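Local coordinates for uncharacterized protein (Bacteroides vulgatus, PDB 4R8O) that is of unknown function but folds as a single-layer antiparallel beta-sheet thought to have evolved from beta-hairpin repeats, at residues 63-68 / 90-95. Residues are numbered along the deposited sequence; the frame is centred on the assembly and turned at random.
Sequences WENNLC and KEYILV
Tyr-92 reaches Asn-65 and Cys-68 across a whole intervening strand, a good example of how a single-layer beta-sheet, lacking a second layer to pack against, covers its own face. Strands 62-73 and 91-102 are next-but-one neighbours in the meandering antiparallel sheet of this DUF3836 protein, with strand 78-86 between them, so they run in roughly the same direction (32° between the local axes) and meet through the tyrosine side chain, with no clear hydrogen bond between the two segments. Tyr-92 contributes most of the buried surface. Its CG is only roughly anti to its own carbonyl carbon (chi1 -91°, turned some way from a staggered position), which carries the ring over the middle strand, where Trp-85 meets it edge-to-face. Asn-65 and Cys-68, although three residues apart, both direct their CB atoms toward the tyrosine; the irregular backbone at Asn-66 lies between them. Cys-68 lays its CB over one ring face, 3.8 Å from the centroid of the Tyr-92 ring, in a CH-pi contact offset toward the CD1-CE1 rim. The thiol adds a sulfur-aromatic contact, with Cys-68 SG 4.5 Å from that centroid. At the phenol end, Asn-65 crosses Tyr-92 at about a right angle, its amide plane turned 42° from the ring. The polar ends are tied to the strand beyond: Tyr-92 OH hydrogen-bonds to Glu-52 OE2 and Asn-65 OD1 to Gln-54 NE2, both partners lying on strand 48-57. One tyrosine thus links the outermost strand to the strand three places inward, and the bond to Glu-52 gives the hydroxyl a partner close to the asparagine, whose ND2 lies 3.0 Å from Tyr-92 OH.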
# COMPACT_ATOMS: atom_id res chain seq x y z
N TRP A 63 -13.00 2.14 -2.18
CA TRP A 63 -11.68 1.71 -1.69
C TRP A 63 -11.61 1.84 -0.17
O TRP A 63 -11.70 2.96 0.34
CB TRP A 63 -10.57 2.57 -2.32
CG TRP A 63 -10.27 2.27 -3.76
CD1 TRP A 63 -10.37 3.13 -4.80
CD2 TRP A 63 -9.77 1.04 -4.30
NE1 TRP A 63 -10.00 2.52 -5.96
CE2 TRP A 63 -9.63 1.24 -5.70
CE3 TRP A 63 -9.44 -0.21 -3.75
CZ2 TRP A 63 -9.15 0.22 -6.57
CZ3 TRP A 63 -8.95 -1.23 -4.61
CH2 TRP A 63 -8.82 -1.01 -6.00
N GLU A 64 -11.40 0.72 0.54
CA GLU A 64 -11.35 0.73 2.03
C GLU A 64 -9.93 0.54 2.58
O GLU A 64 -9.21 -0.40 2.19
CB GLU A 64 -12.29 -0.33 2.61
CG GLU A 64 -13.73 -0.17 2.15
CD GLU A 64 -14.71 -1.08 2.86
OE1 GLU A 64 -14.27 -2.07 3.49
OE2 GLU A 64 -15.93 -0.83 2.75
N ASN A 65 -9.54 1.42 3.51
CA ASN A 65 -8.21 1.36 4.12
C ASN A 65 -8.04 0.06 4.87
O ASN A 65 -8.98 -0.41 5.48
CB ASN A 65 -8.00 2.55 5.03
CG ASN A 65 -7.89 3.84 4.26
OD1 ASN A 65 -8.73 4.14 3.41
ND2 ASN A 65 -6.87 4.61 4.52
N ASN A 66 -6.87 -0.56 4.75
CA ASN A 66 -6.65 -1.87 5.39
C ASN A 66 -5.32 -1.90 6.13
O ASN A 66 -5.28 -1.83 7.35
CB ASN A 66 -6.79 -3.01 4.35
CG ASN A 66 -6.39 -4.37 4.91
OD1 ASN A 66 -6.66 -4.68 6.08
ND2 ASN A 66 -5.73 -5.19 4.11
N LEU A 67 -4.25 -1.99 5.36
CA LEU A 67 -2.88 -2.10 5.84
C LEU A 67 -2.08 -0.95 5.30
O LEU A 67 -2.44 -0.37 4.27
CB LEU A 67 -2.25 -3.41 5.35
CG LEU A 67 -2.84 -4.68 5.96
CD1 LEU A 67 -2.29 -5.97 5.31
CD2 LEU A 67 -2.62 -4.72 7.47
N CYS A 68 -0.98 -0.66 5.98
CA CYS A 68 -0.06 0.43 5.58
C CYS A 68 1.29 0.11 6.17
O CYS A 68 1.38 -0.17 7.36
CB CYS A 68 -0.55 1.73 6.14
SG CYS A 68 0.28 3.19 5.51
N LYS A 90 -10.87 5.43 13.09
CA LYS A 90 -10.57 6.10 11.82
C LYS A 90 -9.09 6.48 11.75
O LYS A 90 -8.73 7.59 11.36
CB LYS A 90 -11.47 7.32 11.55
CG LYS A 90 -12.95 6.98 11.57
CD LYS A 90 -13.80 8.18 11.24
CE LYS A 90 -15.27 7.81 11.29
NZ LYS A 90 -16.15 9.01 11.27
N GLU A 91 -8.24 5.53 12.13
CA GLU A 91 -6.81 5.73 12.21
C GLU A 91 -6.08 4.49 11.82
O GLU A 91 -6.59 3.39 12.04
CB GLU A 91 -6.40 6.04 13.63
CG GLU A 91 -6.97 7.34 14.16
CD GLU A 91 -6.48 7.68 15.54
OE1 GLU A 91 -5.46 7.11 16.00
OE2 GLU A 91 -7.14 8.55 16.16
N TYR A 92 -4.87 4.66 11.28
CA TYR A 92 -3.97 3.55 10.96
C TYR A 92 -3.20 3.32 12.24
O TYR A 92 -2.36 4.14 12.60
CB TYR A 92 -3.00 3.86 9.78
CG TYR A 92 -3.51 3.47 8.42
CD1 TYR A 92 -3.60 2.12 8.05
CD2 TYR A 92 -3.86 4.42 7.48
CE1 TYR A 92 -4.06 1.74 6.78
CE2 TYR A 92 -4.34 4.07 6.23
CZ TYR A 92 -4.45 2.73 5.87
OH TYR A 92 -4.94 2.34 4.61
N ILE A 93 -3.47 2.21 12.92
CA ILE A 93 -2.79 1.90 14.19
C ILE A 93 -1.61 0.96 14.01
O ILE A 93 -1.78 -0.13 13.50
CB ILE A 93 -3.79 1.27 15.19
CG1 ILE A 93 -4.90 2.29 15.50
CG2 ILE A 93 -3.08 0.89 16.50
CD1 ILE A 93 -6.10 1.72 16.21
N LEU A 94 -0.46 1.32 14.58
CA LEU A 94 0.77 0.49 14.58
C LEU A 94 0.67 -0.88 15.24
O LEU A 94 0.08 -1.00 16.31
CB LEU A 94 1.90 1.21 15.31
CG LEU A 94 3.26 0.49 15.35
CD1 LEU A 94 3.81 0.32 13.95
CD2 LEU A 94 4.29 1.23 16.20
N VAL A 95 1.27 -1.89 14.61
CA VAL A 95 1.34 -3.25 15.15
C VAL A 95 2.84 -3.49 15.40
O VAL A 95 3.50 -4.11 14.55
CB VAL A 95 0.80 -4.30 14.17
CG1 VAL A 95 0.89 -5.71 14.75
CG2 VAL A 95 -0.65 -4.03 13.80